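PDB 7LAP: aminoglycoside N(3)-acetyltransferase from Streptomyces griseus, which probably transfers an acetyl group to the 3-amino group of aminoglycoside antibiotics and thereby contributes to resistance. Local coordinates for residues B[32-37]-B[176-181]; B[60-65]-B[119-124]; B[169-174]-B[271-276]; B[251-256]-B[267-272]. All blocks are in the same frame, centred on the assembly; numbering follows the deposited sequence. Where two conformers were deposited one is given.

Interaction 1. Residues B[32-37]-B[176-181]; sequences AALGLV and RVLLLG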
loop_
_atom_site.group_PDB
_atom_site.type_symbol
_atom_site.label_atom_id
_atom_site.label_comp_id
_atom_site.label_asym_id
_atom_site.label_seq_id
_atom_site.Cartn_x
_atom_site.Cartn_y
_atom_site.Cartn_z
ATOM N N ALA B 32 20.014 -0.214 -18.165
ATOM C CA ALA B 32 21.202 -0.754 -18.811
ATOM C C ALA B 32 22.244 0.349 -19.078
ATOM O O ALA B 32 23.438 0.140 -18.855
ATOM C CB ALA B 32 20.808 -1.467 -20.105
ATOM N N ALA B 33 21.806 1.546 -19.482
ATOM C CA ALA B 33 22.756 2.637 -19.712
ATOM C C ALA B 33 23.472 3.055 -18.429
ATOM O O ALA B 33 24.612 3.536 -18.483
ATOM C CB ALA B 33 22.040 3.838 -20.352
ATOM N N LEU B 34 22.832 2.868 -17.268
ATOM C CA LEU B 34 23.470 3.165 -15.991
ATOM C C LEU B 34 24.566 2.165 -15.636
ATOM O O LEU B 34 25.413 2.457 -14.783
ATOM C CB LEU B 34 22.431 3.103 -14.872
ATOM C CG LEU B 34 21.777 4.292 -14.213
ATOM C CD1 LEU B 34 21.164 3.746 -12.932
ATOM C CD2 LEU B 34 22.780 5.384 -13.943
ATOM N N GLY B 35 24.507 0.951 -16.190
ATOM C CA GLY B 35 25.506 -0.085 -15.911
ATOM C C GLY B 35 24.917 -1.346 -15.310
ATOM O O GLY B 35 25.666 -2.268 -14.971
ATOM N N LEU B 36 23.607 -1.447 -15.141
ATOM C CA LEU B 36 23.027 -2.684 -14.633
ATOM C C LEU B 36 23.107 -3.762 -15.719
ATOM O O LEU B 36 22.874 -3.473 -16.902
ATOM C CB LEU B 36 21.581 -2.397 -14.208
ATOM C CG LEU B 36 20.927 -3.240 -13.121
ATOM C CD1 LEU B 36 21.820 -3.438 -11.881
ATOM C CD2 LEU B 36 19.577 -2.575 -12.743
ATOM N N VAL B 37 23.461 -5.000 -15.336
ATOM C CA VAL B 37 23.740 -6.035 -16.335
ATOM C C VAL B 37 23.069 -7.347 -15.931
ATOM O O VAL B 37 22.699 -7.554 -14.761
ATOM C CB VAL B 37 25.265 -6.259 -16.532
ATOM C CG1 VAL B 37 25.950 -5.038 -17.159
ATOM C CG2 VAL B 37 25.969 -6.801 -15.242
ATOM N N ARG B 176 24.745 -4.808 -5.969
ATOM C CA ARG B 176 24.748 -3.384 -6.284
ATOM C C ARG B 176 23.642 -2.689 -5.511
ATOM O O ARG B 176 22.727 -3.338 -4.984
ATOM C CB ARG B 176 24.588 -3.183 -7.796
ATOM C CG ARG B 176 25.485 -4.227 -8.456
ATOM C CD ARG B 176 25.703 -4.046 -9.853
ATOM N NE ARG B 176 26.522 -2.886 -10.087
ATOM C CZ ARG B 176 26.791 -2.461 -11.314
ATOM N NH1 ARG B 176 26.279 -3.132 -12.349
ATOM N NH2 ARG B 176 27.535 -1.382 -11.505
ATOM N N VAL B 177 23.762 -1.363 -5.425
ATOM C CA VAL B 177 22.726 -0.500 -4.859
ATOM C C VAL B 177 22.326 0.518 -5.919
ATOM O O VAL B 177 23.185 1.202 -6.490
ATOM C CB VAL B 177 23.200 0.196 -3.567
ATOM C CG1 VAL B 177 22.102 1.090 -3.017
ATOM C CG2 VAL B 177 23.567 -0.870 -2.528
ATOM N N LEU B 178 21.026 0.602 -6.188
ATOM C CA LEU B 178 20.467 1.565 -7.131
ATOM C C LEU B 178 19.592 2.571 -6.377
ATOM O O LEU B 178 18.642 2.181 -5.688
ATOM C CB LEU B 178 19.668 0.816 -8.199
ATOM C CG LEU B 178 18.852 1.717 -9.131
ATOM C CD1 LEU B 178 19.776 2.498 -10.042
ATOM C CD2 LEU B 178 17.881 0.844 -9.933
ATOM N N LEU B 179 19.937 3.864 -6.468
ATOM C CA LEU B 179 19.022 4.925 -6.058
ATOM C C LEU B 179 18.286 5.384 -7.299
ATOM O O LEU B 179 18.891 5.958 -8.208
ATOM C CB LEU B 179 19.770 6.089 -5.418
ATOM C CG LEU B 179 20.708 5.649 -4.295
ATOM C CD1 LEU B 179 21.429 6.922 -3.733
ATOM C CD2 LEU B 179 19.994 4.833 -3.211
ATOM N N LEU B 180 16.980 5.151 -7.334
ATOM C CA LEU B 180 16.156 5.407 -8.511
ATOM C C LEU B 180 15.263 6.618 -8.198
ATOM O O LEU B 180 14.110 6.502 -7.769
ATOM C CB LEU B 180 15.400 4.110 -8.856
ATOM C CG LEU B 180 14.476 4.055 -10.079
ATOM C CD1 LEU B 180 15.132 4.592 -11.284
ATOM C CD2 LEU B 180 13.900 2.657 -10.352
ATOM N N GLY B 181 15.834 7.808 -8.392
ATOM C CA GLY B 181 15.219 9.031 -7.952
ATOM C C GLY B 181 15.254 9.243 -6.463
ATOM O O GLY B 181 14.876 10.311 -6.012
HETATM O O HOH W 1 27.789 1.335 -13.527
#

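Interaction 2. Residues B[60-65]-B[119-124]; sequences TVIDAL and GRLPEA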
loop_
_atom_site.group_PDB
_atom_site.type_symbol
_atom_site.label_atom_id
_atom_site.label_comp_id
_atom_site.label_asym_id
_atom_site.label_seq_id
_atom_site.Cartn_x
_atom_site.Cartn_y
_atom_site.Cartn_z
ATOM N N THR B 60 5.574 -1.885 -13.457
ATOM C CA THR B 60 6.399 -1.612 -14.629
ATOM C C THR B 60 7.860 -1.408 -14.248
ATOM O O THR B 60 8.762 -1.895 -14.948
ATOM C CB THR B 60 5.819 -0.404 -15.345
ATOM O OG1 THR B 60 4.591 -0.816 -15.964
ATOM C CG2 THR B 60 6.788 0.153 -16.388
ATOM N N VAL B 61 8.115 -0.715 -13.136
ATOM C CA VAL B 61 9.487 -0.569 -12.655
ATOM C C VAL B 61 10.083 -1.933 -12.338
ATOM O O VAL B 61 11.213 -2.240 -12.738
ATOM C CB VAL B 61 9.538 0.379 -11.444
ATOM C CG1 VAL B 61 10.971 0.458 -10.874
ATOM C CG2 VAL B 61 9.039 1.801 -11.852
ATOM N N ILE B 62 9.325 -2.790 -11.653
ATOM C CA ILE B 62 9.851 -4.109 -11.279
ATOM C C ILE B 62 10.136 -4.959 -12.516
ATOM O O ILE B 62 11.195 -5.583 -12.638
ATOM C CB ILE B 62 8.874 -4.820 -10.338
ATOM C CG1 ILE B 62 8.861 -4.133 -8.977
ATOM C CG2 ILE B 62 9.221 -6.342 -10.225
ATOM C CD1 ILE B 62 7.579 -4.524 -8.146
ATOM N N ASP B 63 9.218 -4.964 -13.476
ATOM C CA ASP B 63 9.442 -5.779 -14.663
ATOM C C ASP B 63 10.585 -5.260 -15.532
ATOM O O ASP B 63 11.291 -6.060 -16.161
ATOM C CB ASP B 63 8.144 -5.879 -15.441
ATOM C CG ASP B 63 7.170 -6.925 -14.804
ATOM O OD1 ASP B 63 7.638 -8.020 -14.386
ATOM O OD2 ASP B 63 5.958 -6.652 -14.716
ATOM N N ALA B 64 10.809 -3.942 -15.563
ATOM C CA ALA B 64 11.984 -3.421 -16.259
ATOM C C ALA B 64 13.274 -3.879 -15.574
ATOM O O ALA B 64 14.249 -4.247 -16.243
ATOM C CB ALA B 64 11.921 -1.882 -16.330
ATOM N N LEU B 65 13.312 -3.820 -14.245
ATOM C CA LEU B 65 14.479 -4.299 -13.512
ATOM C C LEU B 65 14.731 -5.784 -13.786
ATOM O O LEU B 65 15.880 -6.200 -13.948
ATOM C CB LEU B 65 14.292 -4.060 -12.005
ATOM C CG LEU B 65 14.443 -2.594 -11.589
ATOM C CD1 LEU B 65 13.831 -2.298 -10.198
ATOM C CD2 LEU B 65 15.937 -2.185 -11.612
ATOM N N GLY B 119 7.663 3.994 0.406
ATOM C CA GLY B 119 6.940 4.242 -0.830
ATOM C C GLY B 119 6.360 2.954 -1.372
ATOM O O GLY B 119 6.440 1.891 -0.760
ATOM N N ARG B 120 5.766 3.044 -2.523
ATOM C CA ARG B 120 5.137 1.921 -3.108
ATOM C C ARG B 120 6.003 0.802 -3.620
ATOM O O ARG B 120 5.528 -0.276 -3.748
ATOM C CB ARG B 120 4.202 2.371 -4.211
ATOM C CG ARG B 120 2.946 3.058 -3.762
ATOM C CD ARG B 120 2.351 3.835 -4.915
ATOM N NE ARG B 120 1.533 2.964 -5.699
ATOM C CZ ARG B 120 1.218 3.122 -6.963
ATOM N NH1 ARG B 120 1.619 4.158 -7.639
ATOM N NH2 ARG B 120 0.470 2.223 -7.528
ATOM N N LEU B 121 7.251 1.044 -3.930
ATOM C CA LEU B 121 7.965 -0.046 -4.618
ATOM C C LEU B 121 8.275 -1.245 -3.710
ATOM O O LEU B 121 8.108 -2.394 -4.148
ATOM C CB LEU B 121 9.259 0.446 -5.288
ATOM C CG LEU B 121 9.185 0.585 -6.810
ATOM C CD1 LEU B 121 8.880 -0.775 -7.477
ATOM C CD2 LEU B 121 8.122 1.673 -7.188
ATOM N N PRO B 122 8.764 -1.051 -2.470
ATOM C CA PRO B 122 9.014 -2.242 -1.615
ATOM C C PRO B 122 7.753 -3.022 -1.326
ATOM O O PRO B 122 7.781 -4.251 -1.268
ATOM C CB PRO B 122 9.615 -1.640 -0.333
ATOM C CG PRO B 122 10.312 -0.373 -0.840
ATOM C CD PRO B 122 9.342 0.170 -1.882
ATOM N N GLU B 123 6.624 -2.335 -1.163
ATOM C CA GLU B 123 5.387 -3.051 -0.905
ATOM C C GLU B 123 4.909 -3.791 -2.155
ATOM O O GLU B 123 4.322 -4.869 -2.042
ATOM C CB GLU B 123 4.332 -2.072 -0.376
ATOM C CG GLU B 123 2.997 -2.676 -0.122
ATOM C CD GLU B 123 2.881 -3.384 1.254
ATOM O OE1 GLU B 123 3.925 -3.639 1.914
ATOM O OE2 GLU B 123 1.730 -3.722 1.629
ATOM N N ALA B 124 5.179 -3.260 -3.347
ATOM C CA ALA B 124 4.860 -4.006 -4.569
ATOM C C ALA B 124 5.801 -5.199 -4.759
ATOM O O ALA B 124 5.360 -6.297 -5.131
ATOM C CB ALA B 124 4.905 -3.081 -5.809
#

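Interaction 3. Residues B[169-174]-B[271-276]; sequences RLVALG and FDAAPA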
loop_
_atom_site.group_PDB
_atom_site.type_symbol
_atom_site.label_atom_id
_atom_site.label_comp_id
_atom_site.label_asym_id
_atom_site.label_seq_id
_atom_site.Cartn_x
_atom_site.Cartn_y
_atom_site.Cartn_z
ATOM N N ARG B 169 25.359 -10.298 3.024
ATOM C CA ARG B 169 25.298 -11.222 1.904
ATOM C C ARG B 169 25.224 -10.503 0.570
ATOM O O ARG B 169 25.719 -11.029 -0.437
ATOM C CB ARG B 169 24.105 -12.150 2.058
ATOM C CG ARG B 169 24.217 -13.033 3.283
ATOM C CD ARG B 169 22.953 -13.866 3.471
ATOM N NE ARG B 169 22.726 -14.130 4.882
ATOM C CZ ARG B 169 21.554 -14.489 5.403
ATOM N NH1 ARG B 169 20.485 -14.633 4.631
ATOM N NH2 ARG B 169 21.456 -14.712 6.706
ATOM N N LEU B 170 24.568 -9.334 0.519
ATOM C CA LEU B 170 24.593 -8.547 -0.705
ATOM C C LEU B 170 26.022 -8.157 -1.067
ATOM O O LEU B 170 26.432 -8.262 -2.229
ATOM C CB LEU B 170 23.724 -7.303 -0.540
ATOM C CG LEU B 170 23.667 -6.348 -1.725
ATOM C CD1 LEU B 170 22.882 -6.969 -2.855
ATOM C CD2 LEU B 170 23.048 -4.992 -1.284
ATOM N N VAL B 171 26.807 -7.743 -0.068
ATOM C CA VAL B 171 28.197 -7.377 -0.302
ATOM C C VAL B 171 28.991 -8.581 -0.807
ATOM O O VAL B 171 29.758 -8.475 -1.774
ATOM C CB VAL B 171 28.808 -6.792 0.983
ATOM C CG1 VAL B 171 30.337 -6.731 0.882
ATOM C CG2 VAL B 171 28.230 -5.417 1.255
ATOM N N ALA B 172 28.787 -9.749 -0.192
ATOM C CA ALA B 172 29.623 -10.917 -0.494
ATOM C C ALA B 172 29.336 -11.471 -1.885
ATOM O O ALA B 172 30.224 -12.045 -2.523
ATOM C CB ALA B 172 29.407 -12.006 0.558
ATOM N N LEU B 173 28.094 -11.335 -2.341
ATOM C CA LEU B 173 27.634 -11.672 -3.681
ATOM C C LEU B 173 28.143 -10.718 -4.765
ATOM O O LEU B 173 27.943 -10.997 -5.954
ATOM C CB LEU B 173 26.107 -11.633 -3.665
ATOM C CG LEU B 173 25.242 -12.538 -4.501
ATOM C CD1 LEU B 173 25.911 -13.899 -4.656
ATOM C CD2 LEU B 173 23.911 -12.667 -3.799
ATOM N N GLY B 174 28.753 -9.591 -4.404
ATOM C CA GLY B 174 29.086 -8.593 -5.403
ATOM C C GLY B 174 27.872 -7.824 -5.895
ATOM O O GLY B 174 27.827 -7.427 -7.059
ATOM N N PHE B 271 25.715 1.934 -7.621
ATOM C CA PHE B 271 26.938 1.653 -6.879
ATOM C C PHE B 271 27.187 0.156 -6.794
ATOM O O PHE B 271 26.248 -0.626 -6.629
ATOM C CB PHE B 271 26.856 2.150 -5.416
ATOM C CG PHE B 271 26.500 3.604 -5.275
ATOM C CD1 PHE B 271 25.166 4.022 -5.312
ATOM C CD2 PHE B 271 27.501 4.552 -5.066
ATOM C CE1 PHE B 271 24.827 5.379 -5.152
ATOM C CE2 PHE B 271 27.177 5.909 -4.919
ATOM C CZ PHE B 271 25.832 6.322 -4.964
ATOM N N ASP B 272 28.462 -0.236 -6.777
ATOM C CA ASP B 272 28.799 -1.582 -6.325
ATOM C C ASP B 272 28.800 -1.602 -4.793
ATOM O O ASP B 272 29.408 -0.729 -4.151
ATOM C CB ASP B 272 30.154 -2.025 -6.888
ATOM C CG ASP B 272 30.171 -2.102 -8.419
ATOM O OD1 ASP B 272 29.147 -2.482 -9.024
ATOM O OD2 ASP B 272 31.211 -1.777 -9.031
ATOM N N ALA B 273 28.131 -2.610 -4.206
ATOM C CA ALA B 273 27.902 -2.627 -2.759
ATOM C C ALA B 273 29.194 -2.812 -1.970
ATOM O O ALA B 273 29.361 -2.198 -0.913
ATOM C CB ALA B 273 26.917 -3.733 -2.378
ATOM N N ALA B 274 30.100 -3.693 -2.422
ATOM C CA ALA B 274 31.327 -3.912 -1.654
ATOM C C ALA B 274 32.192 -2.654 -1.546
ATOM O O ALA B 274 32.593 -2.310 -0.415
ATOM C CB ALA B 274 32.113 -5.102 -2.233
ATOM N N PRO B 275 32.513 -1.924 -2.631
ATOM C CA PRO B 275 33.301 -0.682 -2.444
ATOM C C PRO B 275 32.551 0.397 -1.671
ATOM O O PRO B 275 33.188 1.180 -0.946
ATOM C CB PRO B 275 33.616 -0.223 -3.879
ATOM C CG PRO B 275 33.356 -1.402 -4.738
ATOM C CD PRO B 275 32.272 -2.198 -4.053
ATOM N N ALA B 276 31.218 0.456 -1.795
ATOM C CA ALA B 276 30.452 1.453 -1.051
ATOM C C ALA B 276 30.531 1.212 0.452
ATOM O O ALA B 276 30.704 2.157 1.228
ATOM C CB ALA B 276 28.998 1.458 -1.515
#

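Interaction 4. Residues B[251-256]-B[267-272]; sequences SMLAAG and RSRLFD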
loop_
_atom_site.group_PDB
_atom_site.type_symbol
_atom_site.label_atom_id
_atom_site.label_comp_id
_atom_site.label_asym_id
_atom_site.label_seq_id
_atom_site.Cartn_x
_atom_site.Cartn_y
_atom_site.Cartn_z
ATOM N N SER B 251 30.596 12.012 -0.705
ATOM C CA SER B 251 32.040 11.785 -0.750
ATOM C C SER B 251 32.366 10.527 -1.535
ATOM O O SER B 251 33.364 10.476 -2.264
ATOM C CB SER B 251 32.618 11.654 0.659
ATOM O OG SER B 251 32.171 12.699 1.489
ATOM N N MET B 252 31.559 9.487 -1.349
ATOM C CA MET B 252 31.695 8.272 -2.138
ATOM C C MET B 252 31.707 8.597 -3.626
ATOM O O MET B 252 32.621 8.200 -4.362
ATOM C CB MET B 252 30.534 7.340 -1.799
ATOM C CG MET B 252 30.632 5.956 -2.337
ATOM S SD MET B 252 29.160 5.024 -1.844
ATOM C CE MET B 252 29.234 5.041 -0.041
ATOM N N LEU B 253 30.686 9.325 -4.076
ATOM C CA LEU B 253 30.565 9.669 -5.487
ATOM C C LEU B 253 31.755 10.494 -5.955
ATOM O O LEU B 253 32.300 10.248 -7.037
ATOM C CB LEU B 253 29.267 10.433 -5.726
ATOM C CG LEU B 253 28.012 9.564 -5.692
ATOM C CD1 LEU B 253 26.777 10.446 -5.396
ATOM C CD2 LEU B 253 27.870 8.815 -7.020
ATOM N N ALA B 254 32.180 11.464 -5.138
ATOM C CA ALA B 254 33.298 12.331 -5.507
ATOM C C ALA B 254 34.597 11.550 -5.603
ATOM O O ALA B 254 35.478 11.913 -6.379
ATOM C CB ALA B 254 33.445 13.474 -4.495
ATOM N N ALA B 255 34.737 10.484 -4.829
ATOM C CA ALA B 255 35.887 9.594 -4.924
ATOM C C ALA B 255 35.803 8.630 -6.105
ATOM O O ALA B 255 36.653 7.739 -6.210
ATOM C CB ALA B 255 36.026 8.789 -3.631
ATOM N N GLY B 256 34.786 8.749 -6.963
ATOM C CA GLY B 256 34.650 7.888 -8.124
ATOM C C GLY B 256 33.963 6.560 -7.897
ATOM O O GLY B 256 34.066 5.678 -8.759
ATOM N N ARG B 267 16.796 11.426 -11.390
ATOM C CA ARG B 267 18.223 11.361 -11.109
ATOM C C ARG B 267 18.530 10.067 -10.372
ATOM O O ARG B 267 17.955 9.808 -9.308
ATOM C CB ARG B 267 18.643 12.572 -10.271
ATOM C CG ARG B 267 20.154 12.791 -10.197
ATOM C CD ARG B 267 20.437 14.137 -9.555
ATOM N NE ARG B 267 19.969 15.258 -10.372
ATOM C CZ ARG B 267 20.691 15.814 -11.335
ATOM N NH1 ARG B 267 21.901 15.341 -11.585
ATOM N NH2 ARG B 267 20.217 16.841 -12.043
ATOM N N SER B 268 19.417 9.240 -10.950
ATOM C CA SER B 268 19.645 7.884 -10.458
ATOM C C SER B 268 21.127 7.626 -10.258
ATOM O O SER B 268 21.964 8.215 -10.942
ATOM C CB SER B 268 19.049 6.863 -11.414
ATOM O OG SER B 268 17.642 7.115 -11.453
ATOM N N ARG B 269 21.445 6.742 -9.316
ATOM C CA ARG B 269 22.830 6.422 -9.007
ATOM C C ARG B 269 22.973 4.932 -8.766
ATOM O O ARG B 269 22.193 4.345 -8.014
ATOM C CB ARG B 269 23.340 7.163 -7.756
ATOM C CG ARG B 269 23.579 8.654 -7.985
ATOM C CD ARG B 269 22.509 9.440 -7.288
ATOM N NE ARG B 269 22.901 10.845 -7.074
ATOM C CZ ARG B 269 22.160 11.706 -6.387
ATOM N NH1 ARG B 269 21.019 11.286 -5.840
ATOM N NH2 ARG B 269 22.559 12.966 -6.245
ATOM N N LEU B 270 24.001 4.346 -9.356
ATOM C CA LEU B 270 24.243 2.913 -9.277
ATOM C C LEU B 270 25.638 2.691 -8.717
ATOM O O LEU B 270 26.619 3.207 -9.267
ATOM C CB LEU B 270 24.101 2.261 -10.657
ATOM C CG LEU B 270 24.343 0.741 -10.667
ATOM C CD1 LEU B 270 23.278 0.057 -9.790
ATOM C CD2 LEU B 270 24.288 0.240 -12.120
ATOM N N PHE B 271 25.715 1.934 -7.621
ATOM C CA PHE B 271 26.938 1.653 -6.879
ATOM C C PHE B 271 27.187 0.156 -6.794
ATOM O O PHE B 271 26.248 -0.626 -6.629
ATOM C CB PHE B 271 26.856 2.150 -5.416
ATOM C CG PHE B 271 26.500 3.604 -5.275
ATOM C CD1 PHE B 271 25.166 4.022 -5.312
ATOM C CD2 PHE B 271 27.501 4.552 -5.066
ATOM C CE1 PHE B 271 24.827 5.379 -5.152
ATOM C CE2 PHE B 271 27.177 5.909 -4.919
ATOM C CZ PHE B 271 25.832 6.322 -4.964
ATOM N N ASP B 272 28.462 -0.236 -6.777
ATOM C CA ASP B 272 28.799 -1.582 -6.325
ATOM C C ASP B 272 28.800 -1.602 -4.793
ATOM O O ASP B 272 29.408 -0.729 -4.151
ATOM C CB ASP B 272 30.154 -2.025 -6.888
ATOM C CG ASP B 272 30.171 -2.102 -8.419
ATOM O OD1 ASP B 272 29.147 -2.482 -9.024
ATOM O OD2 ASP B 272 31.211 -1.777 -9.031
#

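Interaction 1. Residues B[32-37]-B[176-181]
Arg176 reaches from the start of strand 176-180 to the backbone of Gly35, which leaves helix 24-34 with positive phi in a Schellman motif. The strand belongs to the mixed sheet of this alpha/beta fold, and the helix lies against one of its faces. Helix termini expose carbonyls that a neighbouring side chain can capture, and here Arg176 does so: NH1 donates to Gly35 O at 2.8 Å. The bond is bent, with an N-H...O angle of 145°. NH1 comes from above the carbonyl plane, 48° out of it, and the oxygen is in turn tilted from the guanidinium plane. The chain gets there by a bend at its third torsion (chi3 70°), which brings NH1 to Gly35 O. NE and NH1 also form salt bridges with Asp272 and Asp40, so the head group is fixed from several directions. A water bonded to Leu34 O is met only weakly by Arg176 NH2. The methylenes serve as well, with Leu36 CD1 lying 4.4 Å from Arg176 CD.

Two residues on, Leu178 turns toward the helix, its CG anti to the backbone N, and crosses the side chain of Leu34 at about a right angle. The tightest apolar contact is here, between two methyls, Leu34 CD1 and Leu178 CD1, only 3.4 Å apart and closer than carbons usually pack. Leu180 leaves this partnership and packs on helix 58-69, where its CD2 methyl lies 3.7 Å from Val61 CG1.

Interaction 2. Residues B[60-65]-B[119-124]
Ile62 and Leu121 mark the closest backbone approach, 8.0 Å between their CA atoms, of two short helical segments whose axes cross at -68° and pass 10.6 Å apart. This is helix-on-helix packing within the layer that covers one face of the sheet. Helix 58-69 is the connection of a beta-alpha-beta crossover between the parallel strands 41-46 and 74-78, and helix 120-126 lies beside it. Four apolar side chains make the contact, with no hydrogen bond across.

Leu121 reaches in with CD1, which rests 3.7 Å from Ile62 CG1; the two side chains slide past each other in opposite directions. Val61 crosses Leu121 at about a right angle, its CG1 4.2 Å from the same Leu121 CD1, so one methyl meets both residues. Leu121 also packs on Phe44 and Thr46 of strand 41-46. Beyond this buried core, Arg120 forms salt bridges with Asp83 and Glu113 of the second subunit, placing the contact near the dimer interface. Ile62 is extended at its second torsion (chi2 162°), which carries its terminal CD1 outward to Ala124 CB at 3.8 Å.

Interaction 3. Residues B[169-174]-B[271-276]
Peptide units are the flat groups where Val171 meets Ala273 and Ala274; no ring or guanidinium takes part. Beside one of them, Val171 CG2 approaches the carbonyl oxygen Ala273 O to 4.0 Å, and in return the methyl Ala274 CB stands 4.1 Å from Val171 O. These are contacts of a methyl with a carbonyl, and no hydrogen bond joins the two segments.

Small residues let backbones come close, and this pair illustrates it: the CA atoms of Val171 and Ala274 are 4.9 Å apart. Val171 works like a fork. Its CG1 branch is anti to the backbone N (chi1 166°) and lies against Ala274, 3.9 Å from both CA and CB, while CG2 goes to the neighbouring alanine, with Ala273 CB 4.2 Å away. Both branches are therefore used at once, each on a different residue of the same helical turn. Leu170 CD2 touches Ala273 CB at 4.2 Å, while the residue also packs on Thr41 and Met43 of strand 41-46. A backbone hydrogen bond between Ala273 and Gly175 lies just beyond the segment and ties the turns together.

Gly174, with positive phi, closes helix 166-172 before the chain enters strand 176-180. On the partner segment, Asp272 occupies the N-cap position without a side-chain capping bond; its OD1 is engaged in a salt bridge with Arg176. The contact thus joins the C-terminal end of one helix to the first turn of helix 273-289, right where each helix meets its strand: a helix-to-helix seam at the strand ends of the sheet of an alpha/beta fold, finished on one side by a Schellman motif.

Interaction 4. Residues B[251-256]-B[267-272]
A Met-aromatic contact holds the end of helix 244-254 against strand 266-272, with Met252 and Leu253 reaching down to Phe271. Helix and strand are separated in sequence only by a Schellman turn at Gly256 and the edge strand 259-263, so the contact closes a short helix-to-hairpin unit at one margin of the sheet.

Sulfur and ring meet at a slant. Met252 SD is 4.4 Å from the Phe271 ring centroid and 47° off the ring normal, nearest to CD2 at 3.7 Å and 3.8 Å from CE2. The methionine is extended through its first two torsions (chi1 -170°, chi2 -179°), which carries the sulfur out to the ring, and it bends only at chi3. Leu253, one residue further along the helix, crosses the phenylalanine at about a right angle: its CD2 comes within 3.7 Å of Phe271 CE2 and 3.8 Å of CZ, while its CG is 3.8 Å from CE2. The atom CE2 is thus approached by both helix residues.

Leu253 has a second neighbour, since its CD1 lies 4.2 Å from Arg269 NE, an approach oblique to the guanidinium. Val249 from the preceding helical turn and Met187 also border the ring.

No hydrogen bond crosses between the segments, so their mutual hold rests on apolar burial and dispersion, probably helped by the polarisable sulfur at the aromatic ring. Arg269 NE has its charge partner in Glu260 on the adjacent strand 259-263 while its chain borders Leu253, so the apolar contact does not cost it its salt bridge.

Taken together, the contacts show how one sheet can organise both of its faces. Interactions 1 and 2, centred 14 Å apart, lie on one side and touch through Leu180 and Val61 as well as through Leu36 and Leu65. Interactions 3 and 4 lie on the other side, share Phe271 and Asp272, and meet where Met252 CE approaches Ala276 O at 3.5 Å. The neighbouring strands 176-180 and 266-272, joined by a probable hydrogen bond from Leu179 N to Arg269 O (2.8 Å), carry contacts on both faces. Interaction 2 stays apart from interactions 3 and 4, with centres 21 and 22 Å away. A formic acid molecule, probably from crystallisation, sits about 4 Å from Gly35 of interaction 1.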